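Local coordinates for protein alpha-1,2-mannosidase (Bacteroides thetaiotaomicron, PDB 2WW2) that hydrolyses alpha-mannosidic linkages with inversion, as a calcium-dependent glycoside hydrolase family 92 enzyme of a human gut symbiont, at residues N48-W52 with Q69-N75; Y56-R62 with R96-H102; G78-I82 with V145-Y150; N118-T122 with E134-P138; S123-T127 with V256-S260. One frame throughout, in Å; residues are numbered along the deposited sequence.

Interaction 1: residues N48-W52 with Q69-N75. With GOL (glycerol), chain I.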
# COMPACT_ATOMS: atom_id res chain seq x y z
N ASN A 48 -25.38 -15.46 -24.20
CA ASN A 48 -24.62 -16.34 -25.08
C ASN A 48 -23.35 -15.59 -25.49
O ASN A 48 -23.42 -14.41 -25.84
CB ASN A 48 -25.40 -16.69 -26.36
CG ASN A 48 -26.53 -17.70 -26.13
OD1 ASN A 48 -26.84 -18.06 -24.99
ND2 ASN A 48 -27.12 -18.18 -27.22
N GLY A 49 -22.22 -16.29 -25.49
CA GLY A 49 -20.96 -15.69 -25.90
C GLY A 49 -20.10 -15.16 -24.76
O GLY A 49 -18.89 -14.99 -24.91
N SER A 50 -20.71 -14.90 -23.62
CA SER A 50 -19.93 -14.39 -22.50
C SER A 50 -19.25 -15.52 -21.73
O SER A 50 -19.91 -16.48 -21.33
CB SER A 50 -20.82 -13.59 -21.54
OG SER A 50 -20.08 -13.27 -20.38
N GLY A 51 -17.95 -15.38 -21.47
CA GLY A 51 -17.24 -16.37 -20.64
C GLY A 51 -17.76 -16.38 -19.21
O GLY A 51 -17.56 -17.35 -18.48
N TRP A 52 -18.46 -15.32 -18.82
CA TRP A 52 -19.04 -15.24 -17.48
C TRP A 52 -20.45 -15.84 -17.52
O TRP A 52 -21.48 -15.16 -17.42
CB TRP A 52 -19.01 -13.79 -16.98
CG TRP A 52 -17.57 -13.27 -16.83
CD1 TRP A 52 -16.54 -13.91 -16.21
CD2 TRP A 52 -17.05 -12.01 -17.29
NE1 TRP A 52 -15.39 -13.13 -16.25
CE2 TRP A 52 -15.69 -11.96 -16.91
CE3 TRP A 52 -17.60 -10.91 -17.97
CZ2 TRP A 52 -14.86 -10.86 -17.18
CZ3 TRP A 52 -16.77 -9.81 -18.26
CH2 TRP A 52 -15.41 -9.80 -17.87
N GLN A 69 -16.42 -25.28 -21.10
CA GLN A 69 -15.52 -24.14 -20.82
C GLN A 69 -14.56 -24.36 -19.64
O GLN A 69 -14.99 -24.64 -18.53
CB GLN A 69 -16.34 -22.88 -20.56
CG GLN A 69 -15.52 -21.66 -20.13
CD GLN A 69 -16.41 -20.45 -20.01
OE1 GLN A 69 -16.98 -20.01 -21.00
NE2 GLN A 69 -16.58 -19.93 -18.79
N PRO A 70 -13.25 -24.22 -19.89
CA PRO A 70 -12.27 -24.37 -18.80
C PRO A 70 -11.80 -23.04 -18.20
O PRO A 70 -11.03 -23.06 -17.23
CB PRO A 70 -11.09 -25.01 -19.50
CG PRO A 70 -11.12 -24.34 -20.89
CD PRO A 70 -12.61 -24.22 -21.22
N SER A 71 -12.22 -21.92 -18.77
CA SER A 71 -11.83 -20.56 -18.31
C SER A 71 -12.73 -19.57 -19.02
O SER A 71 -13.07 -19.78 -20.18
CB SER A 71 -10.36 -20.28 -18.68
OG SER A 71 -10.18 -18.94 -19.10
N PRO A 72 -13.12 -18.48 -18.34
CA PRO A 72 -14.00 -17.52 -19.03
C PRO A 72 -13.29 -16.86 -20.19
O PRO A 72 -13.94 -16.47 -21.15
CB PRO A 72 -14.34 -16.47 -17.97
CG PRO A 72 -13.47 -16.77 -16.78
CD PRO A 72 -12.96 -18.19 -16.90
N TRP A 73 -11.97 -16.74 -20.11
CA TRP A 73 -11.25 -16.07 -21.20
C TRP A 73 -10.92 -17.00 -22.35
O TRP A 73 -10.92 -16.58 -23.50
CB TRP A 73 -10.02 -15.32 -20.66
CG TRP A 73 -10.53 -14.13 -19.88
CD1 TRP A 73 -10.72 -14.06 -18.51
CD2 TRP A 73 -10.98 -12.88 -20.41
NE1 TRP A 73 -11.23 -12.84 -18.17
CE2 TRP A 73 -11.41 -12.10 -19.31
CE3 TRP A 73 -11.06 -12.35 -21.70
CZ2 TRP A 73 -11.91 -10.80 -19.47
CZ3 TRP A 73 -11.55 -11.04 -21.86
CH2 TRP A 73 -11.97 -10.29 -20.75
N ILE A 74 -10.70 -18.28 -22.05
CA ILE A 74 -10.60 -19.30 -23.10
C ILE A 74 -12.00 -19.49 -23.73
O ILE A 74 -12.13 -19.69 -24.94
CB ILE A 74 -10.10 -20.62 -22.48
CG1 ILE A 74 -8.66 -20.42 -21.97
CG2 ILE A 74 -10.19 -21.77 -23.48
CD1 ILE A 74 -7.66 -20.21 -23.09
N ASN A 75 -13.03 -19.41 -22.89
CA ASN A 75 -14.43 -19.42 -23.32
C ASN A 75 -14.81 -20.83 -23.80
O ASN A 75 -14.09 -21.81 -23.52
CB ASN A 75 -14.69 -18.27 -24.34
CG ASN A 75 -16.16 -17.78 -24.34
OD1 ASN A 75 -17.10 -18.57 -24.40
ND2 ASN A 75 -16.34 -16.46 -24.34
C1 GOL I . -14.86 -12.25 -20.86
O1 GOL I . -14.91 -13.54 -20.30
C2 GOL I . -15.97 -12.07 -21.88
O2 GOL I . -16.36 -13.33 -22.40
C3 GOL I . -17.14 -11.34 -21.24
O3 GOL I . -17.69 -10.41 -22.15
O HOH W 1 -19.45 -19.16 -21.81
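Trp52 and Trp73 both hold CG beside the backbone N (chi1 -64° and -70°), which swings their indoles together although the first bonds of the two side chains lead away. The rings meet obliquely, CZ2 of Trp52 lying 3.7 Å from CZ2 of Trp73. A glycerol, probably from the crystallisation liquor, touches both. Its O1 sits over the centre of the Trp52 ring, and its C1 lies toward the rim of a Trp73 face. Gly51 N donates to glycerol O2 at 2.8 Å. The contact joins the two loops at either end of strand 60-67, in the family 92 N-terminal domain. Gln69 NE2 donates to Gly51 O (2.8 Å) on a lone pair, in the carbonyl plane. Asn75 ND2 reaches Gly49 O (3.0 Å) from above the carbonyl plane. With an alanine at Trp52, Pro72 CB and Trp73 CZ2 would probably lose their apolar neighbour and one side of the glycerol would be uncovered. Gly51 CA makes a CA-H...O contact with Pro72 O at 3.3 Å.

Interaction 2: residues Y56-R62 with R96-H102. With NA (sodium ion), chain E.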
# COMPACT_ATOMS: atom_id res chain seq x y z
N TYR A 56 -22.96 -15.31 -9.80
CA TYR A 56 -23.72 -15.55 -8.59
C TYR A 56 -24.62 -14.37 -8.22
O TYR A 56 -25.73 -14.56 -7.73
CB TYR A 56 -22.79 -15.89 -7.43
CG TYR A 56 -23.54 -16.32 -6.19
CD1 TYR A 56 -24.03 -17.62 -6.06
CD2 TYR A 56 -23.77 -15.42 -5.16
CE1 TYR A 56 -24.71 -18.01 -4.94
CE2 TYR A 56 -24.46 -15.80 -4.03
CZ TYR A 56 -24.93 -17.09 -3.92
OH TYR A 56 -25.62 -17.46 -2.77
N THR A 57 -24.17 -13.14 -8.48
CA THR A 57 -24.96 -11.97 -8.11
C THR A 57 -26.09 -11.66 -9.12
O THR A 57 -26.90 -10.77 -8.89
CB THR A 57 -24.09 -10.71 -7.92
OG1 THR A 57 -23.27 -10.53 -9.07
CG2 THR A 57 -23.18 -10.85 -6.67
N ASP A 58 -26.13 -12.37 -10.25
CA ASP A 58 -27.19 -12.14 -11.22
C ASP A 58 -28.38 -13.04 -10.89
O ASP A 58 -28.20 -14.17 -10.45
CB ASP A 58 -26.68 -12.30 -12.67
CG ASP A 58 -25.81 -11.10 -13.10
OD1 ASP A 58 -25.97 -10.00 -12.54
OD2 ASP A 58 -24.96 -11.24 -13.98
N SER A 59 -29.59 -12.51 -11.03
CA SER A 59 -30.77 -13.21 -10.54
C SER A 59 -31.74 -13.62 -11.65
O SER A 59 -32.91 -13.94 -11.38
CB SER A 59 -31.49 -12.32 -9.52
OG SER A 59 -31.92 -11.10 -10.15
N LEU A 60 -31.26 -13.59 -12.90
CA LEU A 60 -32.10 -13.92 -14.05
C LEU A 60 -31.43 -15.05 -14.82
O LEU A 60 -30.27 -14.94 -15.21
CB LEU A 60 -32.25 -12.71 -14.97
CG LEU A 60 -32.93 -11.46 -14.35
CD1 LEU A 60 -32.85 -10.27 -15.31
CD2 LEU A 60 -34.38 -11.77 -14.00
N MET A 61 -32.16 -16.14 -15.02
CA MET A 61 -31.60 -17.29 -15.70
C MET A 61 -32.00 -17.30 -17.17
O MET A 61 -33.11 -16.95 -17.52
CB MET A 61 -32.05 -18.59 -15.04
CG MET A 61 -31.28 -19.78 -15.54
SD MET A 61 -29.75 -19.96 -14.65
CE MET A 61 -30.34 -20.40 -12.99
N ARG A 62 -31.06 -17.70 -18.04
CA ARG A 62 -31.34 -17.75 -19.49
C ARG A 62 -31.39 -19.16 -20.06
O ARG A 62 -31.99 -19.39 -21.12
CB ARG A 62 -30.27 -17.01 -20.30
CG ARG A 62 -30.02 -15.59 -19.84
CD ARG A 62 -29.09 -14.89 -20.82
NE ARG A 62 -28.55 -13.69 -20.19
CZ ARG A 62 -28.69 -12.47 -20.67
NH1 ARG A 62 -29.35 -12.26 -21.81
NH2 ARG A 62 -28.15 -11.46 -20.01
N ARG A 96 -34.62 -14.33 -22.99
CA ARG A 96 -34.95 -15.40 -22.05
C ARG A 96 -34.30 -15.08 -20.74
O ARG A 96 -33.13 -15.41 -20.52
CB ARG A 96 -34.42 -16.78 -22.48
CG ARG A 96 -35.08 -17.38 -23.67
CD ARG A 96 -34.64 -18.85 -23.89
NE ARG A 96 -33.24 -19.11 -23.59
CZ ARG A 96 -32.24 -19.13 -24.47
NH1 ARG A 96 -32.47 -18.88 -25.77
NH2 ARG A 96 -31.01 -19.39 -24.05
N LEU A 97 -35.04 -14.41 -19.87
CA LEU A 97 -34.50 -13.96 -18.60
C LEU A 97 -35.54 -14.27 -17.55
O LEU A 97 -36.53 -13.57 -17.47
CB LEU A 97 -34.30 -12.44 -18.63
CG LEU A 97 -33.13 -11.81 -19.37
CD1 LEU A 97 -31.80 -12.38 -18.95
CD2 LEU A 97 -33.34 -11.93 -20.87
N VAL A 98 -35.31 -15.28 -16.74
CA VAL A 98 -36.33 -15.71 -15.81
C VAL A 98 -35.80 -15.58 -14.39
O VAL A 98 -34.77 -16.18 -14.05
CB VAL A 98 -36.74 -17.17 -16.07
CG1 VAL A 98 -37.90 -17.56 -15.14
CG2 VAL A 98 -37.11 -17.36 -17.54
N PRO A 99 -36.50 -14.79 -13.55
CA PRO A 99 -36.00 -14.53 -12.20
C PRO A 99 -36.07 -15.75 -11.28
O PRO A 99 -37.04 -16.52 -11.32
CB PRO A 99 -36.90 -13.38 -11.68
CG PRO A 99 -38.01 -13.20 -12.68
CD PRO A 99 -37.69 -14.01 -13.92
N PHE A 100 -35.04 -15.91 -10.45
CA PHE A 100 -34.96 -16.99 -9.46
C PHE A 100 -34.21 -16.49 -8.23
O PHE A 100 -33.46 -15.51 -8.30
CB PHE A 100 -34.26 -18.23 -10.03
CG PHE A 100 -32.78 -18.06 -10.24
CD1 PHE A 100 -31.88 -18.57 -9.31
CD2 PHE A 100 -32.29 -17.41 -11.37
CE1 PHE A 100 -30.50 -18.39 -9.47
CE2 PHE A 100 -30.92 -17.23 -11.55
CZ PHE A 100 -30.02 -17.74 -10.61
N SER A 101 -34.39 -17.18 -7.11
CA SER A 101 -33.68 -16.86 -5.87
C SER A 101 -32.73 -17.99 -5.53
O SER A 101 -33.06 -19.17 -5.73
CB SER A 101 -34.69 -16.70 -4.74
OG SER A 101 -34.03 -16.62 -3.50
N HIS A 102 -31.54 -17.65 -5.03
CA HIS A 102 -30.62 -18.69 -4.58
C HIS A 102 -31.25 -19.49 -3.43
O HIS A 102 -30.80 -20.58 -3.13
CB HIS A 102 -29.27 -18.11 -4.14
CG HIS A 102 -28.47 -17.51 -5.26
ND1 HIS A 102 -27.96 -18.26 -6.30
CD2 HIS A 102 -28.07 -16.24 -5.49
CE1 HIS A 102 -27.30 -17.48 -7.13
NE2 HIS A 102 -27.35 -16.24 -6.67
NA NA E . -29.45 -22.32 -2.37
O HOH W 2 -27.62 -21.91 -3.89
O HOH W 3 -28.06 -24.00 -1.25
O HOH W 4 -31.18 -23.00 -0.86
O HOH W 5 -28.33 -20.53 -0.99
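An antiparallel strand pair joins Leu60 and Met61 to Pro99 and Val98. Met61 and Val98 form the hydrogen-bonded pair (Met61 N to Val98 O 2.8 Å), Leu60 and Pro99 the non-hydrogen-bonded one. At one end Arg96 grips Arg62 O side-on, in its guanidinium plane, with NE (2.8 Å) and NH2 (3.1 Å). Leu97 CD1 packs over the centre of the Arg62 guanidinium, 3.6 Å from CZ, while Arg62 NE bonds to Thr45 O. At the other end Tyr56 and His102 form an offset stack, with centroids 3.8 Å apart and planes at 8°. Tyr56 CG is anti to the backbone N (chi1 -173°), which lays its ring over His102. The imidazole also donates in its own plane from NE2 to Tyr56 O at 2.6 Å. His102 O binds a sodium ion at 2.3 Å, as does Glu105 O. Gln722 of the second subunit hydrogen-bonds Ser59 N and Thr57 O. Strand 111-116 covers Phe100 through Phe116, and strand 80-86 lies against Arg96 and Val98.

Interaction 3: residues G78-I82 with V145-Y150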
# COMPACT_ATOMS: atom_id res chain seq x y z
N GLY A 78 -18.71 -26.14 -28.67
CA GLY A 78 -19.61 -27.30 -28.75
C GLY A 78 -20.72 -27.16 -27.72
O GLY A 78 -21.01 -28.12 -27.02
N THR A 79 -21.32 -25.98 -27.63
CA THR A 79 -22.28 -25.68 -26.56
C THR A 79 -23.68 -25.39 -27.11
O THR A 79 -23.83 -24.76 -28.17
CB THR A 79 -21.76 -24.50 -25.64
OG1 THR A 79 -22.65 -24.29 -24.54
CG2 THR A 79 -21.59 -23.19 -26.42
N PHE A 80 -24.70 -25.87 -26.39
CA PHE A 80 -26.09 -25.54 -26.69
C PHE A 80 -26.81 -25.44 -25.35
O PHE A 80 -26.22 -25.77 -24.31
CB PHE A 80 -26.73 -26.57 -27.64
CG PHE A 80 -27.01 -27.92 -27.03
CD1 PHE A 80 -28.25 -28.20 -26.48
CD2 PHE A 80 -26.05 -28.92 -27.04
CE1 PHE A 80 -28.52 -29.45 -25.91
CE2 PHE A 80 -26.33 -30.18 -26.47
CZ PHE A 80 -27.56 -30.43 -25.91
N SER A 81 -28.04 -24.94 -25.33
CA SER A 81 -28.74 -24.85 -24.04
C SER A 81 -30.18 -25.31 -24.17
O SER A 81 -30.74 -25.34 -25.26
CB SER A 81 -28.71 -23.44 -23.44
OG SER A 81 -29.51 -22.54 -24.20
N ILE A 82 -30.76 -25.63 -23.03
CA ILE A 82 -32.15 -26.03 -22.95
C ILE A 82 -32.76 -25.14 -21.85
O ILE A 82 -32.13 -24.95 -20.82
CB ILE A 82 -32.24 -27.51 -22.52
CG1 ILE A 82 -31.80 -28.44 -23.65
CG2 ILE A 82 -33.65 -27.86 -22.06
CD1 ILE A 82 -31.53 -29.87 -23.18
N VAL A 145 -40.40 -25.58 -23.79
CA VAL A 145 -38.96 -25.72 -23.66
C VAL A 145 -38.36 -25.08 -24.89
O VAL A 145 -38.82 -25.33 -26.01
CB VAL A 145 -38.56 -27.21 -23.58
CG1 VAL A 145 -37.02 -27.37 -23.63
CG2 VAL A 145 -39.19 -27.89 -22.34
N VAL A 146 -37.33 -24.24 -24.69
CA VAL A 146 -36.59 -23.67 -25.80
C VAL A 146 -35.23 -24.33 -25.87
O VAL A 146 -34.54 -24.48 -24.84
CB VAL A 146 -36.38 -22.15 -25.64
CG1 VAL A 146 -35.39 -21.61 -26.70
CG2 VAL A 146 -37.73 -21.42 -25.71
N VAL A 147 -34.84 -24.70 -27.09
CA VAL A 147 -33.52 -25.24 -27.35
C VAL A 147 -32.75 -24.17 -28.13
O VAL A 147 -33.25 -23.62 -29.12
CB VAL A 147 -33.59 -26.54 -28.16
CG1 VAL A 147 -32.22 -27.02 -28.52
CG2 VAL A 147 -34.34 -27.65 -27.36
N ASP A 148 -31.55 -23.85 -27.66
CA ASP A 148 -30.77 -22.75 -28.21
C ASP A 148 -29.47 -23.40 -28.68
O ASP A 148 -28.71 -23.93 -27.88
CB ASP A 148 -30.55 -21.69 -27.12
CG ASP A 148 -29.68 -20.52 -27.57
OD1 ASP A 148 -28.75 -20.73 -28.38
OD2 ASP A 148 -29.94 -19.38 -27.11
N ALA A 149 -29.25 -23.39 -30.00
CA ALA A 149 -28.09 -24.07 -30.57
C ALA A 149 -26.91 -23.12 -30.79
O ALA A 149 -25.93 -23.48 -31.45
CB ALA A 149 -28.48 -24.81 -31.89
N TYR A 150 -27.03 -21.92 -30.22
CA TYR A 150 -25.97 -20.90 -30.18
C TYR A 150 -25.74 -20.30 -31.56
O TYR A 150 -26.40 -20.67 -32.53
CB TYR A 150 -24.67 -21.51 -29.65
CG TYR A 150 -24.12 -20.83 -28.41
CD1 TYR A 150 -22.97 -20.06 -28.47
CD2 TYR A 150 -24.75 -20.97 -27.18
CE1 TYR A 150 -22.44 -19.45 -27.33
CE2 TYR A 150 -24.23 -20.36 -26.02
CZ TYR A 150 -23.07 -19.62 -26.12
OH TYR A 150 -22.51 -19.03 -25.00
O HOH W 6 -32.31 -22.33 -24.20
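Thr79 points its CG2 methyl squarely at one face of the Tyr150 ring. The methyl stands 3.7 Å from the ring centroid, 3° off the normal, which is a CH-pi contact. The Thr79 methyl lies between the backbone N and the carbonyl carbon, while OG1 is anti to that N (chi1 -176°) and is held by Gln66 O. Further along, Ser81 and Asp148 sit on the same face of the sheet as an antiparallel hydrogen-bonded pair. Their side chains are close, with Ser81 OG 3.2 Å from Asp148 CB. A water donates to both Ser81 OG and Val146 O. Ile82 and Val147 turn to the other face, and Ile82 CG2 meets Val145 CG1 at 3.7 Å. The segments belong to strands 80-86 and 143-148, which run antiparallel here, at 176°. Asp148 OD1 accepts from Tyr150 N at 2.8 Å in an Asx turn. Asp148 OD2 has a salt bridge to Arg96 and bonds to Tyr214 and Asn48. This buried carboxylate is therefore well paid for, which is consistent with its carrying a negative charge.

Interaction 4: residues N118-T122 with E134-P138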
# COMPACT_ATOMS: atom_id res chain seq x y z
N ASN A 118 -41.70 -17.84 -10.68
CA ASN A 118 -43.05 -18.14 -11.18
C ASN A 118 -43.51 -19.56 -10.81
O ASN A 118 -44.59 -19.99 -11.19
CB ASN A 118 -43.15 -17.94 -12.71
CG ASN A 118 -42.20 -18.84 -13.48
OD1 ASN A 118 -41.65 -19.78 -12.92
ND2 ASN A 118 -42.00 -18.57 -14.77
N GLY A 119 -42.67 -20.28 -10.08
CA GLY A 119 -43.04 -21.59 -9.58
C GLY A 119 -42.58 -22.75 -10.45
O GLY A 119 -42.71 -23.91 -10.05
N LEU A 120 -42.01 -22.47 -11.62
CA LEU A 120 -41.53 -23.55 -12.46
C LEU A 120 -40.31 -24.17 -11.78
O LEU A 120 -39.38 -23.46 -11.40
CB LEU A 120 -41.15 -23.05 -13.86
CG LEU A 120 -40.70 -24.12 -14.87
CD1 LEU A 120 -41.09 -23.70 -16.31
CD2 LEU A 120 -39.19 -24.44 -14.78
N GLN A 121 -40.31 -25.50 -11.63
CA GLN A 121 -39.15 -26.15 -11.02
C GLN A 121 -38.48 -27.03 -12.05
O GLN A 121 -39.16 -27.65 -12.87
CB GLN A 121 -39.56 -26.98 -9.80
CG GLN A 121 -38.38 -27.71 -9.10
CD GLN A 121 -38.06 -29.06 -9.70
OE1 GLN A 121 -38.91 -29.70 -10.33
NE2 GLN A 121 -36.83 -29.52 -9.52
N THR A 122 -37.16 -27.08 -12.03
CA THR A 122 -36.44 -28.00 -12.92
C THR A 122 -35.18 -28.50 -12.24
O THR A 122 -34.59 -27.81 -11.40
CB THR A 122 -36.12 -27.34 -14.28
OG1 THR A 122 -35.54 -28.31 -15.16
CG2 THR A 122 -35.17 -26.19 -14.13
N GLU A 134 -35.80 -32.99 -15.19
CA GLU A 134 -37.22 -33.09 -14.88
C GLU A 134 -37.70 -31.64 -14.93
O GLU A 134 -36.95 -30.73 -14.59
CB GLU A 134 -37.44 -33.66 -13.48
CG GLU A 134 -36.97 -32.65 -12.38
CD GLU A 134 -37.08 -33.16 -10.94
OE1 GLU A 134 -37.98 -34.00 -10.66
OE2 GLU A 134 -36.26 -32.69 -10.10
N VAL A 135 -38.93 -31.40 -15.39
CA VAL A 135 -39.50 -30.07 -15.29
C VAL A 135 -40.90 -30.18 -14.68
O VAL A 135 -41.69 -30.99 -15.13
CB VAL A 135 -39.62 -29.37 -16.68
CG1 VAL A 135 -40.22 -27.97 -16.48
CG2 VAL A 135 -38.26 -29.31 -17.43
N SER A 136 -41.16 -29.39 -13.64
CA SER A 136 -42.50 -29.26 -13.08
C SER A 136 -43.08 -27.90 -13.46
O SER A 136 -42.63 -26.86 -12.97
CB SER A 136 -42.41 -29.39 -11.55
OG SER A 136 -43.68 -29.36 -10.96
N PHE A 137 -44.07 -27.87 -14.36
CA PHE A 137 -44.62 -26.60 -14.86
C PHE A 137 -45.69 -26.06 -13.90
O PHE A 137 -46.45 -26.84 -13.36
CB PHE A 137 -45.27 -26.79 -16.24
CG PHE A 137 -44.28 -27.01 -17.37
CD1 PHE A 137 -43.60 -25.93 -17.93
CD2 PHE A 137 -44.07 -28.27 -17.88
CE1 PHE A 137 -42.72 -26.12 -18.97
CE2 PHE A 137 -43.18 -28.47 -18.92
CZ PHE A 137 -42.49 -27.38 -19.46
N PRO A 138 -45.78 -24.73 -13.73
CA PRO A 138 -46.88 -24.21 -12.92
C PRO A 138 -48.21 -24.49 -13.60
O PRO A 138 -48.32 -24.37 -14.81
CB PRO A 138 -46.64 -22.69 -12.87
CG PRO A 138 -45.51 -22.40 -13.82
CD PRO A 138 -44.84 -23.69 -14.20
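Glu134 OE2 is gripped by Gln121 NE2 across the hairpin and by the hydroxyl of Ser123. The hydrogen bond from the amide is long, 3.3 Å from Gln121 NE2 to Glu134 OE2. It meets the oxygen from above the carboxylate plane, and the two flat groups stand almost perpendicular. Gln121 has CG anti to the backbone N and then bends at chi2 (-86°), which turns the amide across to Glu134 on the partner strand. Ser113 OG is a second partner of Gln121 NE2. A leucine in place of Gln121 would probably cost Glu134 OE2 this amide donor and leave Ser113 OG without it too. Thr122 OG1 donates to Glu134 O at 2.9 Å. Gln121 and Ser136 form the antiparallel hydrogen-bonded pair of this beta hairpin, with Ser136 N 2.8 Å from Gln121 O. Leu120 covers the other face: its CD1 lies 3.7 Å from Phe137 CD1 and its CB 3.8 Å from Pro138 CD. Val135 CG1 sits over the centre of the Phe137 ring. An Asx turn at Asn118 leads into the first strand, its OD1 accepting from Leu120 N. Strand 111-116 flanks Thr122, with a backbone bond to Val114. Ala86 of strand 80-86 packs on Leu120 and Pro138. Lys228 makes a salt bridge with Glu134 OE1, and helix 256-271 rests against Glu134 through Val256 and Gln257.

Interaction 5: residues S123-T127 with V256-S260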
# COMPACT_ATOMS: atom_id res chain seq x y z
N SER A 123 -34.80 -29.74 -12.54
CA SER A 123 -33.47 -30.20 -12.16
C SER A 123 -32.85 -31.04 -13.27
O SER A 123 -33.55 -31.55 -14.17
CB SER A 123 -33.45 -30.92 -10.81
OG SER A 123 -33.87 -32.27 -10.91
N LEU A 124 -31.53 -31.13 -13.24
CA LEU A 124 -30.81 -31.90 -14.24
C LEU A 124 -29.64 -32.62 -13.58
O LEU A 124 -29.03 -32.11 -12.65
CB LEU A 124 -30.31 -30.98 -15.36
CG LEU A 124 -29.35 -29.85 -14.97
CD1 LEU A 124 -28.43 -29.58 -16.12
CD2 LEU A 124 -30.09 -28.57 -14.59
N SER A 125 -29.31 -33.78 -14.12
CA SER A 125 -28.20 -34.58 -13.65
C SER A 125 -27.47 -35.05 -14.89
O SER A 125 -28.09 -35.28 -15.92
CB SER A 125 -28.72 -35.78 -12.83
OG SER A 125 -29.23 -35.32 -11.58
N ALA A 126 -26.15 -35.20 -14.80
CA ALA A 126 -25.37 -35.54 -15.99
C ALA A 126 -24.77 -36.94 -15.92
O ALA A 126 -24.49 -37.46 -14.84
CB ALA A 126 -24.26 -34.50 -16.18
N THR A 127 -24.56 -37.55 -17.08
CA THR A 127 -23.71 -38.71 -17.18
C THR A 127 -22.43 -38.16 -17.83
O THR A 127 -22.29 -36.94 -17.92
CB THR A 127 -24.35 -39.79 -18.10
OG1 THR A 127 -24.58 -39.25 -19.40
CG2 THR A 127 -25.70 -40.28 -17.51
N VAL A 256 -34.62 -38.33 -14.03
CA VAL A 256 -33.53 -37.58 -13.39
C VAL A 256 -33.04 -38.28 -12.11
O VAL A 256 -31.85 -38.24 -11.80
CB VAL A 256 -33.90 -36.09 -13.11
CG1 VAL A 256 -34.90 -35.98 -11.96
CG2 VAL A 256 -32.63 -35.28 -12.78
N GLN A 257 -33.95 -38.93 -11.40
CA GLN A 257 -33.58 -39.66 -10.18
C GLN A 257 -32.54 -40.75 -10.47
O GLN A 257 -31.61 -40.95 -9.68
CB GLN A 257 -34.82 -40.28 -9.53
CG GLN A 257 -35.78 -39.24 -8.89
CD GLN A 257 -36.52 -38.34 -9.90
OE1 GLN A 257 -36.74 -38.72 -11.08
NE2 GLN A 257 -36.91 -37.14 -9.44
N LEU A 258 -32.71 -41.46 -11.58
CA LEU A 258 -31.77 -42.53 -11.94
C LEU A 258 -30.37 -41.96 -12.22
O LEU A 258 -29.38 -42.44 -11.68
CB LEU A 258 -32.26 -43.33 -13.15
CG LEU A 258 -31.39 -44.56 -13.50
CD1 LEU A 258 -31.50 -45.63 -12.42
CD2 LEU A 258 -31.76 -45.17 -14.87
N ILE A 259 -30.31 -40.92 -13.06
CA ILE A 259 -29.02 -40.31 -13.44
C ILE A 259 -28.35 -39.66 -12.22
O ILE A 259 -27.13 -39.77 -12.01
CB ILE A 259 -29.21 -39.26 -14.57
CG1 ILE A 259 -29.94 -39.88 -15.77
CG2 ILE A 259 -27.84 -38.62 -14.97
CD1 ILE A 259 -29.37 -41.24 -16.27
N SER A 260 -29.16 -38.98 -11.42
CA SER A 260 -28.68 -38.39 -10.18
C SER A 260 -28.03 -39.44 -9.25
O SER A 260 -26.90 -39.23 -8.78
CB SER A 260 -29.85 -37.70 -9.46
OG SER A 260 -29.44 -37.14 -8.23
O HOH W 7 -24.95 -40.08 -13.96
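Ile259 sets its CG2 methyl into the backbone of strand 121-126, 3.5 Å from both Ser125 O and Ala126 O. With CG1 beside the backbone N (chi1 -54°), CG2 falls anti to that N and points at the strand. The same methyl meets Thr127 CG2 at 3.7 Å. Thr127 turns that methyl beside its own backbone N, while OG1, between N and the carbonyl carbon (chi1 59°), bonds to Glu250 and Gly130 N. Val256 enters one turn earlier. Its CG2 lies anti to the backbone N and comes 3.6 Å from Ser125 OG and 3.8 Å from Ser123 OG. Ser125 OG also rests against Ser260 CB, at 3.2 Å, but it has its hydrogen bond with Tyr110 O. Ser123 OG likewise turns to Glu134. The helix crosses the strand at 41°, with the axes 7.3 Å apart at their closest. This packs the start of helix 256-271, in the family 92 catalytic domain, on a strand of the N-terminal domain. A water links the two sides by donating to Ala126 O and Ile259 O. The helix offers mostly methyls here and the strand offers hydroxyls and carbonyls. Because those hydroxyls have partners in neighbouring residues, the contact itself rests on van der Waals packing and the bridging water.

Interactions 1 to 4 lie wholly within the family 92 N-terminal domain, and interaction 5 ties it to the catalytic domain. Interaction 1 closes first along the chain. Interaction 2 alternates with it and with interaction 3, interaction 4 is nested inside interaction 3, and interaction 5 alternates with both 3 and 4. Strand 60-67 lies between strands 80-86 and 98-108, which brings interactions 2 and 3 side by side, their centres 17 Å apart. Asp148 ties interactions 1, 2 and 3 together. Interactions 4 and 5 share strand 121-126, with centres 16 Å apart. Interactions 1 and 2 both touch the second subunit. Through interaction 5 the two family domains pack on each other.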